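PDB 3WO8: beta-N-acetylglucosaminidase, which probably hydrolyses terminal non-reducing N-acetyl-D-hexosamine residues in N-acetyl-beta-D-hexosaminides, as a glycoside hydrolase of family 3. Local coordinates for residues B[126-131]-B[203-208]; B[250-255]-B[317-322]; B[358-363]-B[380-385]. All blocks are in the same frame, centred on the assembly; numbering follows the deposited sequence.

Interaction 1: B[126-131]-B[203-208]; sequences VLDLLS and LPFRKV
Leu127 lies over one face of the Phe205 ring, a CH-pi contact that brings the loop 126-131 onto helix 203-211. The methylene CB does the touching: it stands 4.0 Å from the ring centroid, 26° off the normal, and is displaced toward the rim, so that its nearest ring atom is Phe205 CZ at 3.6 Å. In Phe205, chi1 of -68° puts CG anti to the carbonyl carbon, and chi2 of 86° turns the ring to present this face.

Purely apolar contacts extend from the same leucine. Leu127 CB meets Pro204 CB at 4.0 Å, while Leu127 CD1 meets Val208 CG2 at 3.9 Å, the two side chains crossing obliquely. Leu129 adds a looser touch, its CD2 being 4.3 Å from Pro204 CG.

At the ring's edge Asp128 OD1 lies near the plane, 4.2 Å from Phe205 CZ. That carboxylate is held elsewhere: OD1 accepts from the backbone N of His176, and OD2 is hydrogen-bonded to His172 ND1. Phe205 also meets Phe173 edge-to-face.

An alanine in place of Phe205 would probably leave a gap beneath Leu127 CB and beside Asp128, and remove the edge-to-face contact with Phe173.

No hydrogen bond joins the two segments. Their fit therefore depends on shape, and a buried hydrocarbon surface backs a loop whose aspartate is held by His172, near the C-terminal end of strand 167-173, and by His176 in the loop that follows, within a KHFPGHG sequence consistent with the motif of family 3 N-acetylglucosaminidases.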
ATOM      1  N   VAL B 126      -9.157   5.060  18.784  1.00 35.86           N
ATOM      2  CA  VAL B 126      -9.118   6.038  19.796  1.00 36.23           C
ATOM      3  C   VAL B 126     -10.573   6.289  20.150  1.00 38.71           C
ATOM      4  O   VAL B 126     -11.350   6.741  19.305  1.00 43.83           O
ATOM      5  CB  VAL B 126      -8.444   7.325  19.265  1.00 35.18           C
ATOM      6  CG1 VAL B 126      -8.829   8.563  20.089  1.00 31.58           C
ATOM      7  CG2 VAL B 126      -6.904   7.138  19.185  1.00 34.58           C
ATOM      8  N   LEU B 127     -10.921   5.990  21.397  1.00 39.11           N
ATOM      9  CA  LEU B 127     -12.211   6.371  21.992  1.00 41.51           C
ATOM     10  C   LEU B 127     -12.153   7.625  22.842  1.00 43.90           C
ATOM     11  O   LEU B 127     -13.121   7.931  23.534  1.00 49.10           O
ATOM     12  CB  LEU B 127     -12.753   5.242  22.851  1.00 39.39           C
ATOM     13  CG  LEU B 127     -12.852   3.915  22.112  1.00 40.96           C
ATOM     14  CD1 LEU B 127     -13.630   2.903  22.940  1.00 42.89           C
ATOM     15  CD2 LEU B 127     -13.500   4.075  20.758  1.00 40.99           C
ATOM     16  N   ASP B 128     -11.042   8.357  22.796  1.00 42.93           N
ATOM     17  CA  ASP B 128     -10.913   9.608  23.540  1.00 41.40           C
ATOM     18  C   ASP B 128     -11.817  10.691  22.996  1.00 46.19           C
ATOM     19  O   ASP B 128     -12.067  10.766  21.798  1.00 48.91           O
ATOM     20  CB  ASP B 128      -9.485  10.085  23.545  1.00 40.17           C
ATOM     21  CG  ASP B 128      -8.550   9.077  24.162  1.00 43.38           C
ATOM     22  OD1 ASP B 128      -8.951   8.423  25.144  1.00 41.21           O
ATOM     23  OD2 ASP B 128      -7.405   8.918  23.669  1.00 49.53           O
ATOM     24  N   LEU B 129     -12.334  11.517  23.897  1.00 50.67           N
ATOM     25  CA  LEU B 129     -13.278  12.543  23.493  1.00 53.32           C
ATOM     26  C   LEU B 129     -12.519  13.772  23.012  1.00 57.65           C
ATOM     27  O   LEU B 129     -11.375  14.008  23.438  1.00 54.70           O
ATOM     28  CB  LEU B 129     -14.206  12.914  24.656  1.00 52.23           C
ATOM     29  CG  LEU B 129     -15.054  11.767  25.217  1.00 56.66           C
ATOM     30  CD1 LEU B 129     -16.023  12.291  26.262  1.00 61.33           C
ATOM     31  CD2 LEU B 129     -15.860  11.046  24.151  1.00 59.33           C
ATOM     32  N   LEU B 130     -13.159  14.539  22.128  1.00 59.51           N
ATOM     33  CA  LEU B 130     -12.675  15.857  21.724  1.00 63.87           C
ATOM     34  C   LEU B 130     -13.177  16.889  22.724  1.00 69.47           C
ATOM     35  O   LEU B 130     -14.380  16.963  22.970  1.00 64.73           O
ATOM     36  CB  LEU B 130     -13.206  16.197  20.331  1.00 68.72           C
ATOM     37  CG  LEU B 130     -13.219  17.652  19.834  1.00 70.89           C
ATOM     38  CD1 LEU B 130     -11.889  18.009  19.217  1.00 72.84           C
ATOM     39  CD2 LEU B 130     -14.309  17.869  18.797  1.00 74.18           C
ATOM     40  N   SER B 131     -12.256  17.683  23.279  1.00 80.32           N
ATOM     41  CA  SER B 131     -12.584  18.761  24.231  1.00 82.75           C
ATOM     42  C   SER B 131     -11.441  19.769  24.363  1.00 83.15           C
ATOM     43  O   SER B 131     -11.657  20.930  24.715  1.00 85.92           O
ATOM     44  CB  SER B 131     -12.933  18.185  25.616  1.00 84.92           C
ATOM     45  OG  SER B 131     -12.063  17.126  26.008  1.00 75.89           O
ATOM     46  N   LEU B 203     -18.264   6.366  28.578  1.00 42.11           N
ATOM     47  CA  LEU B 203     -19.417   5.897  27.832  1.00 45.73           C
ATOM     48  C   LEU B 203     -18.971   4.970  26.696  1.00 47.26           C
ATOM     49  O   LEU B 203     -19.334   3.789  26.714  1.00 48.61           O
ATOM     50  CB  LEU B 203     -20.347   7.043  27.361  1.00 44.50           C
ATOM     51  CG  LEU B 203     -21.570   6.523  26.597  1.00 46.81           C
ATOM     52  CD1 LEU B 203     -22.239   5.406  27.361  1.00 50.18           C
ATOM     53  CD2 LEU B 203     -22.612   7.599  26.323  1.00 51.58           C
ATOM     54  N   PRO B 204     -18.105   5.456  25.775  1.00 47.52           N
ATOM     55  CA  PRO B 204     -17.622   4.598  24.695  1.00 47.46           C
ATOM     56  C   PRO B 204     -16.914   3.323  25.143  1.00 44.73           C
ATOM     57  O   PRO B 204     -17.018   2.301  24.486  1.00 49.55           O
ATOM     58  CB  PRO B 204     -16.615   5.498  23.953  1.00 50.10           C
ATOM     59  CG  PRO B 204     -16.913   6.891  24.383  1.00 48.46           C
ATOM     60  CD  PRO B 204     -17.337   6.717  25.811  1.00 50.39           C
ATOM     61  N   PHE B 205     -16.173   3.380  26.235  1.00 48.70           N
ATOM     62  CA  PHE B 205     -15.411   2.199  26.703  1.00 49.26           C
ATOM     63  C   PHE B 205     -16.380   1.127  27.191  1.00 50.34           C
ATOM     64  O   PHE B 205     -16.142  -0.074  27.020  1.00 48.11           O
ATOM     65  CB  PHE B 205     -14.358   2.592  27.776  1.00 47.92           C
ATOM     66  CG  PHE B 205     -13.222   3.432  27.219  1.00 47.00           C
ATOM     67  CD1 PHE B 205     -13.331   4.812  27.124  1.00 45.65           C
ATOM     68  CD2 PHE B 205     -12.077   2.833  26.720  1.00 46.32           C
ATOM     69  CE1 PHE B 205     -12.307   5.570  26.572  1.00 44.81           C
ATOM     70  CE2 PHE B 205     -11.049   3.586  26.185  1.00 43.51           C
ATOM     71  CZ  PHE B 205     -11.167   4.956  26.101  1.00 43.35           C
ATOM     72  N   ARG B 206     -17.497   1.584  27.748  1.00 48.91           N
ATOM     73  CA  ARG B 206     -18.518   0.690  28.265  1.00 49.84           C
ATOM     74  C   ARG B 206     -19.216   0.046  27.114  1.00 45.94           C
ATOM     75  O   ARG B 206     -19.406  -1.161  27.104  1.00 45.74           O
ATOM     76  CB  ARG B 206     -19.566   1.459  29.090  1.00 52.95           C
ATOM     77  CG  ARG B 206     -18.979   2.386  30.136  1.00 52.07           C
ATOM     78  CD  ARG B 206     -19.903   2.662  31.278  1.00 50.27           C
ATOM     79  NE  ARG B 206     -20.618   3.937  31.202  1.00 50.45           N
ATOM     80  CZ  ARG B 206     -21.941   4.061  31.204  1.00 48.20           C
ATOM     81  NH1 ARG B 206     -22.699   2.988  31.231  1.00 50.55           N
ATOM     82  NH2 ARG B 206     -22.515   5.257  31.184  1.00 50.03           N
ATOM     83  N   LYS B 207     -19.629   0.868  26.159  1.00 50.54           N
ATOM     84  CA  LYS B 207     -20.390   0.368  25.012  1.00 57.24           C
ATOM     85  C   LYS B 207     -19.591  -0.665  24.222  1.00 52.81           C
ATOM     86  O   LYS B 207     -20.089  -1.781  24.013  1.00 51.98           O
ATOM     87  CB  LYS B 207     -20.948   1.497  24.136  1.00 61.84           C
ATOM     88  CG  LYS B 207     -22.387   1.890  24.498  1.00 72.35           C
ATOM     89  CD  LYS B 207     -22.634   2.127  26.007  1.00 76.94           C
ATOM     90  CE  LYS B 207     -24.128   2.170  26.411  1.00 75.02           C
ATOM     91  NZ  LYS B 207     -24.518   1.083  27.352  1.00 66.72           N
ATOM     92  N   VAL B 208     -18.352  -0.351  23.850  1.00 44.88           N
ATOM     93  CA  VAL B 208     -17.548  -1.343  23.116  1.00 44.89           C
ATOM     94  C   VAL B 208     -17.318  -2.588  23.944  1.00 44.97           C
ATOM     95  O   VAL B 208     -17.389  -3.711  23.427  1.00 44.77           O
ATOM     96  CB  VAL B 208     -16.172  -0.799  22.647  1.00 43.41           C
ATOM     97  CG1 VAL B 208     -15.327  -1.894  21.981  1.00 42.30           C
ATOM     98  CG2 VAL B 208     -16.365   0.357  21.687  1.00 42.02           C
TER

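Interaction 2: B[250-255]-B[317-322]; sequences DGLVIS and IRTVEK
Where the chain runs into the seventh strand of the TIM barrel, Leu252 and the two residues before it pack against Thr319 and Val320 on helix 310-326, which follows the eighth strand. The closest approach is between methyl groups: Leu252 CD1 lies 3.4 Å from Val320 CG2, a tight fit in which the two side chains pass at a slant. Leu252 has CG anti to its backbone N (chi1 -155°), and its CD1 also comes within 4.1 Å of Thr319 CG2.

Thr319 works with its two branches in different directions. CG2, anti to the backbone N, lies against the chain where it enters the strand, 3.5 Å from Gly251 C and 3.9 Å from Asp250 O. OG1 instead makes a hydrogen bond back to Arg315 O, one turn earlier in its own helix, so the threonine meets the loop with its methyl.

The surroundings make the place in the barrel plain. Residues 250-252 lie at the N-terminal end of this strand and so belong to the N-terminal rim, away from the end where TIM barrels carry their active sites. Val320 touches Lys18 and Thr41, just ahead of strands 20-24 and 42-45, as well as Met283 at the beginning of the eighth strand; Val320 thus sits over the entrances to several strands. Leu252 N has a weak hydrogen bond to Tyr323 OH on the same helix, and Gly251 O accepts from Arg244 NH1. At the exposed margin, Asp250 OD2 and Lys322 NZ carry opposite charges 5.3 Å apart, too distant for a salt bridge.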
ATOM      1  N   ASP B 250     -12.576  -8.738  31.492  1.00 43.36           N
ATOM      2  CA  ASP B 250     -11.508  -9.646  31.959  1.00 50.67           C
ATOM      3  C   ASP B 250     -10.503 -10.018  30.877  1.00 50.53           C
ATOM      4  O   ASP B 250      -9.703 -10.950  31.048  1.00 43.87           O
ATOM      5  CB  ASP B 250     -12.087 -10.919  32.582  1.00 61.48           C
ATOM      6  CG  ASP B 250     -12.805 -11.781  31.584  1.00 66.40           C
ATOM      7  OD1 ASP B 250     -13.271 -11.227  30.575  1.00 73.21           O
ATOM      8  OD2 ASP B 250     -12.920 -13.002  31.820  1.00 73.39           O
ATOM      9  N   GLY B 251     -10.531  -9.251  29.784  1.00 53.38           N
ATOM     10  CA  GLY B 251      -9.614  -9.445  28.655  1.00 49.57           C
ATOM     11  C   GLY B 251      -8.309  -8.690  28.806  1.00 45.76           C
ATOM     12  O   GLY B 251      -7.933  -8.328  29.892  1.00 46.91           O
ATOM     13  N   LEU B 252      -7.654  -8.416  27.687  1.00 49.79           N
ATOM     14  CA  LEU B 252      -6.282  -7.881  27.639  1.00 47.59           C
ATOM     15  C   LEU B 252      -6.181  -6.402  27.961  1.00 44.40           C
ATOM     16  O   LEU B 252      -6.848  -5.566  27.375  1.00 50.16           O
ATOM     17  CB  LEU B 252      -5.694  -8.127  26.267  1.00 47.88           C
ATOM     18  CG  LEU B 252      -4.190  -8.210  26.175  1.00 50.86           C
ATOM     19  CD1 LEU B 252      -3.635  -9.268  27.102  1.00 52.62           C
ATOM     20  CD2 LEU B 252      -3.799  -8.582  24.756  1.00 52.34           C
ATOM     21  N   VAL B 253      -5.378  -6.096  28.958  1.00 46.14           N
ATOM     22  CA  VAL B 253      -5.106  -4.735  29.317  1.00 44.72           C
ATOM     23  C   VAL B 253      -3.630  -4.498  29.062  1.00 47.34           C
ATOM     24  O   VAL B 253      -2.728  -5.246  29.552  1.00 41.40           O
ATOM     25  CB  VAL B 253      -5.459  -4.433  30.770  1.00 45.82           C
ATOM     26  CG1 VAL B 253      -4.859  -3.090  31.167  1.00 44.42           C
ATOM     27  CG2 VAL B 253      -6.975  -4.397  30.930  1.00 46.74           C
ATOM     28  N   ILE B 254      -3.386  -3.458  28.276  1.00 45.27           N
ATOM     29  CA  ILE B 254      -2.043  -3.174  27.867  1.00 47.85           C
ATOM     30  C   ILE B 254      -1.733  -1.777  28.316  1.00 43.80           C
ATOM     31  O   ILE B 254      -2.605  -0.901  28.318  1.00 43.38           O
ATOM     32  CB  ILE B 254      -1.841  -3.346  26.350  1.00 54.85           C
ATOM     33  CG1 ILE B 254      -0.345  -3.330  26.043  1.00 59.03           C
ATOM     34  CG2 ILE B 254      -2.584  -2.260  25.553  1.00 56.46           C
ATOM     35  CD1 ILE B 254      -0.004  -3.481  24.576  1.00 66.43           C
ATOM     36  N   SER B 255      -0.488  -1.590  28.732  1.00 43.56           N
ATOM     37  CA  SER B 255      -0.008  -0.264  29.124  1.00 48.76           C
ATOM     38  C   SER B 255       0.229   0.629  27.902  1.00 44.68           C
ATOM     39  O   SER B 255       0.555   0.128  26.827  1.00 42.26           O
ATOM     40  CB  SER B 255       1.296  -0.405  29.910  1.00 48.74           C
ATOM     41  OG  SER B 255       2.409  -0.583  29.046  1.00 47.59           O
ATOM     42  N   ILE B 317      -0.567 -14.108  32.178  1.00 52.61           N
ATOM     43  CA  ILE B 317      -0.035 -15.027  31.173  1.00 52.65           C
ATOM     44  C   ILE B 317      -1.142 -15.813  30.467  1.00 53.33           C
ATOM     45  O   ILE B 317      -1.037 -16.124  29.289  1.00 54.20           O
ATOM     46  CB  ILE B 317       1.036 -15.961  31.736  1.00 48.36           C
ATOM     47  CG1 ILE B 317       2.305 -15.160  32.030  1.00 52.45           C
ATOM     48  CG2 ILE B 317       1.378 -17.041  30.729  1.00 49.05           C
ATOM     49  CD1 ILE B 317       3.267 -15.846  32.970  1.00 55.13           C
ATOM     50  N   ARG B 318      -2.206 -16.104  31.184  1.00 53.69           N
ATOM     51  CA  ARG B 318      -3.287 -16.886  30.626  1.00 60.83           C
ATOM     52  C   ARG B 318      -4.150 -16.022  29.712  1.00 51.18           C
ATOM     53  O   ARG B 318      -4.435 -16.422  28.590  1.00 50.20           O
ATOM     54  CB  ARG B 318      -4.128 -17.529  31.742  1.00 72.69           C
ATOM     55  CG  ARG B 318      -4.486 -18.993  31.492  1.00 86.53           C
ATOM     56  CD  ARG B 318      -4.954 -19.692  32.769  1.00 94.90           C
ATOM     57  NE  ARG B 318      -3.878 -19.836  33.766  1.00 96.71           N
ATOM     58  CZ  ARG B 318      -3.793 -19.197  34.946  1.00 96.95           C
ATOM     59  NH1 ARG B 318      -4.722 -18.321  35.357  1.00 85.28           N
ATOM     60  NH2 ARG B 318      -2.745 -19.443  35.735  1.00 99.60           N
ATOM     61  N   THR B 319      -4.546 -14.844  30.183  1.00 47.82           N
ATOM     62  CA  THR B 319      -5.287 -13.867  29.357  1.00 48.77           C
ATOM     63  C   THR B 319      -4.598 -13.596  27.999  1.00 47.60           C
ATOM     64  O   THR B 319      -5.223 -13.560  26.943  1.00 45.01           O
ATOM     65  CB  THR B 319      -5.444 -12.536  30.112  1.00 46.75           C
ATOM     66  OG1 THR B 319      -6.121 -12.766  31.347  1.00 46.03           O
ATOM     67  CG2 THR B 319      -6.259 -11.542  29.316  1.00 47.28           C
ATOM     68  N   VAL B 320      -3.293 -13.413  28.056  1.00 49.04           N
ATOM     69  CA  VAL B 320      -2.484 -13.231  26.863  1.00 50.67           C
ATOM     70  C   VAL B 320      -2.527 -14.465  25.971  1.00 48.66           C
ATOM     71  O   VAL B 320      -2.656 -14.332  24.765  1.00 56.49           O
ATOM     72  CB  VAL B 320      -1.035 -12.818  27.222  1.00 47.30           C
ATOM     73  CG1 VAL B 320      -0.102 -12.952  26.030  1.00 49.46           C
ATOM     74  CG2 VAL B 320      -1.031 -11.373  27.684  1.00 45.76           C
ATOM     75  N   GLU B 321      -2.449 -15.655  26.545  1.00 47.73           N
ATOM     76  CA  GLU B 321      -2.486 -16.871  25.721  1.00 50.13           C
ATOM     77  C   GLU B 321      -3.855 -17.145  25.088  1.00 47.90           C
ATOM     78  O   GLU B 321      -3.944 -17.779  24.031  1.00 46.62           O
ATOM     79  CB  GLU B 321      -2.019 -18.063  26.522  1.00 50.77           C
ATOM     80  CG  GLU B 321      -0.530 -17.988  26.824  1.00 55.00           C
ATOM     81  CD  GLU B 321      -0.078 -19.059  27.790  1.00 54.36           C
ATOM     82  OE1 GLU B 321      -0.901 -19.437  28.644  1.00 52.22           O
ATOM     83  OE2 GLU B 321       1.084 -19.518  27.685  1.00 53.91           O
ATOM     84  N   LYS B 322      -4.890 -16.645  25.749  1.00 47.21           N
ATOM     85  CA  LYS B 322      -6.243 -16.711  25.275  1.00 52.16           C
ATOM     86  C   LYS B 322      -6.362 -15.902  23.986  1.00 52.08           C
ATOM     87  O   LYS B 322      -6.913 -16.347  22.986  1.00 52.07           O
ATOM     88  CB  LYS B 322      -7.197 -16.136  26.345  1.00 55.30           C
ATOM     89  CG  LYS B 322      -8.673 -16.423  26.075  1.00 62.59           C
ATOM     90  CD  LYS B 322      -9.564 -16.093  27.277  1.00 71.62           C
ATOM     91  CE  LYS B 322     -10.282 -14.742  27.174  1.00 78.80           C
ATOM     92  NZ  LYS B 322     -11.756 -14.872  27.003  1.00 77.21           N
TER

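Interaction 3: B[358-363]-B[380-385]; sequences VTLLVP and QIPEIV
Across the line where Val358, Leu360 and Val362 face Ile381, Pro382 and Val385, no aromatic ring or amide plane takes part; the one ring is that of Pro382, and it is puckered. Leu360 CD1 meets its CA and CB, at 3.9 Å from Pro382 CA and 4.1 Å from Pro382 CB. Outside the two segments, Phe412 touches Val358 and Leu360, and Phe414 touches Ile381.

The remaining contacts are between branched aliphatic ends. Leu360 and Val385 reach tip to tip, with Leu360 CD2 3.9 Å from Val385 CG1. The same Val385 CG1 receives Val358 CG2 at 3.8 Å, a methyl that stands between the backbone N and the carbonyl carbon of its own residue. Val362 and Ile381 pass side by side, pointing oppositely, their CG2 atoms 4.1 Å apart.

Strand 357-363 and helix 374-385 open a beta-alpha-beta unit completed by strand 391-397. Their segment axes run nearly antiparallel, at 154°, and approach to 9.7 Å. Helix 462-471 flanks the contact, with Ile465 on Ile381 and Leu469 on Val385. Pro382 has no N-H to give, and its kink interrupts the helix's own bonding, while its CA and CB still pack on Leu360. Since no hydrogen bond crosses the interface, alternate residues of the strand hold the helix by dispersion and hydrophobic burial.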
ATOM      1  N   VAL B 358      33.123  -2.860   1.175  1.00 47.39           N
ATOM      2  CA  VAL B 358      32.823  -3.331  -0.156  1.00 45.37           C
ATOM      3  C   VAL B 358      32.781  -2.154  -1.060  1.00 38.40           C
ATOM      4  O   VAL B 358      32.347  -1.100  -0.667  1.00 33.46           O
ATOM      5  CB  VAL B 358      31.454  -3.962  -0.267  1.00 44.22           C
ATOM      6  CG1 VAL B 358      31.579  -5.424  -0.038  1.00 49.21           C
ATOM      7  CG2 VAL B 358      30.478  -3.332   0.716  1.00 49.25           C
ATOM      8  N   THR B 359      33.179  -2.350  -2.292  1.00 34.34           N
ATOM      9  CA  THR B 359      32.835  -1.364  -3.267  1.00 36.33           C
ATOM     10  C   THR B 359      31.740  -1.961  -4.159  1.00 33.95           C
ATOM     11  O   THR B 359      31.780  -3.121  -4.510  1.00 30.92           O
ATOM     12  CB  THR B 359      34.074  -0.755  -3.991  1.00 38.99           C
ATOM     13  OG1 THR B 359      34.155  -1.174  -5.339  1.00 40.29           O
ATOM     14  CG2 THR B 359      35.359  -1.058  -3.257  1.00 39.67           C
ATOM     15  N   LEU B 360      30.733  -1.156  -4.462  1.00 33.96           N
ATOM     16  CA  LEU B 360      29.548  -1.611  -5.164  1.00 34.95           C
ATOM     17  C   LEU B 360      29.538  -1.036  -6.549  1.00 36.19           C
ATOM     18  O   LEU B 360      29.651   0.182  -6.711  1.00 38.88           O
ATOM     19  CB  LEU B 360      28.309  -1.117  -4.446  1.00 34.07           C
ATOM     20  CG  LEU B 360      28.253  -1.383  -2.951  1.00 33.35           C
ATOM     21  CD1 LEU B 360      26.931  -0.882  -2.376  1.00 34.80           C
ATOM     22  CD2 LEU B 360      28.361  -2.855  -2.733  1.00 31.18           C
ATOM     23  N   LEU B 361      29.422  -1.892  -7.550  1.00 35.72           N
ATOM     24  CA  LEU B 361      29.231  -1.385  -8.891  1.00 40.85           C
ATOM     25  C   LEU B 361      27.777  -1.554  -9.179  1.00 42.51           C
ATOM     26  O   LEU B 361      27.284  -2.661  -9.167  1.00 47.19           O
ATOM     27  CB  LEU B 361      30.063  -2.159  -9.879  1.00 43.24           C
ATOM     28  CG  LEU B 361      31.521  -1.835  -9.616  1.00 44.67           C
ATOM     29  CD1 LEU B 361      32.393  -3.001 -10.007  1.00 46.67           C
ATOM     30  CD2 LEU B 361      31.900  -0.584 -10.362  1.00 42.62           C
ATOM     31  N   VAL B 362      27.079  -0.447  -9.372  1.00 40.81           N
ATOM     32  CA  VAL B 362      25.648  -0.477  -9.443  1.00 37.04           C
ATOM     33  C   VAL B 362      25.248   0.208 -10.722  1.00 37.24           C
ATOM     34  O   VAL B 362      25.622   1.343 -10.939  1.00 39.80           O
ATOM     35  CB  VAL B 362      25.038   0.271  -8.262  1.00 35.16           C
ATOM     36  CG1 VAL B 362      23.533   0.471  -8.462  1.00 34.91           C
ATOM     37  CG2 VAL B 362      25.331  -0.464  -6.975  1.00 33.40           C
ATOM     38  N   PRO B 363      24.462  -0.460 -11.562  1.00 36.71           N
ATOM     39  CA  PRO B 363      24.066   0.173 -12.816  1.00 38.62           C
ATOM     40  C   PRO B 363      23.196   1.403 -12.631  1.00 41.55           C
ATOM     41  O   PRO B 363      22.400   1.475 -11.712  1.00 43.67           O
ATOM     42  CB  PRO B 363      23.269  -0.913 -13.540  1.00 38.44           C
ATOM     43  CG  PRO B 363      23.313  -2.124 -12.692  1.00 37.39           C
ATOM     44  CD  PRO B 363      23.782  -1.734 -11.331  1.00 37.45           C
ATOM     45  N   GLN B 380      18.435   1.682  -4.701  1.00 32.99           N
ATOM     46  CA  GLN B 380      18.226   1.213  -3.330  1.00 35.84           C
ATOM     47  C   GLN B 380      19.305   0.238  -2.791  1.00 36.79           C
ATOM     48  O   GLN B 380      19.376  -0.038  -1.585  1.00 33.45           O
ATOM     49  CB  GLN B 380      16.854   0.582  -3.256  1.00 36.57           C
ATOM     50  CG  GLN B 380      16.025   1.072  -2.094  1.00 42.17           C
ATOM     51  CD  GLN B 380      14.680   0.422  -2.173  1.00 46.05           C
ATOM     52  OE1 GLN B 380      14.017   0.508  -3.234  1.00 43.77           O
ATOM     53  NE2 GLN B 380      14.273  -0.289  -1.093  1.00 45.12           N
ATOM     54  N   ILE B 381      20.156  -0.250  -3.688  1.00 37.05           N
ATOM     55  CA  ILE B 381      21.134  -1.262  -3.345  1.00 36.06           C
ATOM     56  C   ILE B 381      22.143  -0.806  -2.294  1.00 38.74           C
ATOM     57  O   ILE B 381      22.502  -1.589  -1.414  1.00 42.69           O
ATOM     58  CB  ILE B 381      21.835  -1.749  -4.612  1.00 36.32           C
ATOM     59  CG1 ILE B 381      20.833  -2.553  -5.431  1.00 35.56           C
ATOM     60  CG2 ILE B 381      23.052  -2.595  -4.267  1.00 37.72           C
ATOM     61  CD1 ILE B 381      21.329  -2.998  -6.779  1.00 36.18           C
ATOM     62  N   PRO B 382      22.606   0.459  -2.344  1.00 37.80           N
ATOM     63  CA  PRO B 382      23.606   0.755  -1.314  1.00 35.84           C
ATOM     64  C   PRO B 382      23.063   0.775   0.097  1.00 34.55           C
ATOM     65  O   PRO B 382      23.725   0.285   1.004  1.00 34.78           O
ATOM     66  CB  PRO B 382      24.135   2.113  -1.722  1.00 36.28           C
ATOM     67  CG  PRO B 382      23.964   2.145  -3.185  1.00 36.81           C
ATOM     68  CD  PRO B 382      22.629   1.466  -3.412  1.00 36.83           C
ATOM     69  N   GLU B 383      21.855   1.281   0.293  1.00 36.94           N
ATOM     70  CA  GLU B 383      21.241   1.224   1.664  1.00 38.14           C
ATOM     71  C   GLU B 383      21.061  -0.231   2.146  1.00 37.37           C
ATOM     72  O   GLU B 383      21.157  -0.503   3.341  1.00 34.67           O
ATOM     73  CB  GLU B 383      19.944   2.052   1.791  1.00 38.64           C
ATOM     74  CG  GLU B 383      18.640   1.294   1.951  1.00 49.67           C
ATOM     75  CD  GLU B 383      18.328   0.918   3.416  1.00 52.49           C
ATOM     76  OE1 GLU B 383      18.578   1.693   4.363  1.00 49.62           O
ATOM     77  OE2 GLU B 383      17.789  -0.179   3.629  1.00 59.25           O
ATOM     78  N   ILE B 384      20.850  -1.155   1.210  1.00 34.23           N
ATOM     79  CA  ILE B 384      20.650  -2.551   1.549  1.00 37.50           C
ATOM     80  C   ILE B 384      21.976  -3.138   2.006  1.00 38.67           C
ATOM     81  O   ILE B 384      22.094  -3.679   3.086  1.00 38.27           O
ATOM     82  CB  ILE B 384      20.110  -3.378   0.343  1.00 39.52           C
ATOM     83  CG1 ILE B 384      18.708  -2.897  -0.087  1.00 38.42           C
ATOM     84  CG2 ILE B 384      20.054  -4.859   0.700  1.00 38.79           C
ATOM     85  CD1 ILE B 384      18.286  -3.422  -1.443  1.00 37.17           C
ATOM     86  N   VAL B 385      22.990  -2.974   1.175  1.00 37.46           N
ATOM     87  CA  VAL B 385      24.298  -3.470   1.492  1.00 34.31           C
ATOM     88  C   VAL B 385      24.861  -2.799   2.738  1.00 34.98           C
ATOM     89  O   VAL B 385      25.618  -3.414   3.486  1.00 32.45           O
ATOM     90  CB  VAL B 385      25.216  -3.276   0.296  1.00 33.04           C
ATOM     91  CG1 VAL B 385      26.641  -3.609   0.671  1.00 32.06           C
ATOM     92  CG2 VAL B 385      24.729  -4.126  -0.874  1.00 32.28           C
TER

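Interactions 1 and 2 serve one barrel from different ends. Residues 126-131 follow strand 121-122, on the side where TIM barrels carry their active sites, whereas 250-255 enter strand 253-257 from the other rim; their centres are 21 Å apart and their nearest atoms about 10 Å. Interaction 3 belongs to the C-terminal domain, its centre 50 Å from that of interaction 1 and 45 Å from that of interaction 2, with nearest atoms about 30 Å and about 28 Å away. The second subunit reaches interaction 1 alone: Leu130 packs on Asn442 of that subunit, consistent with a dimer architecture associated with the active site.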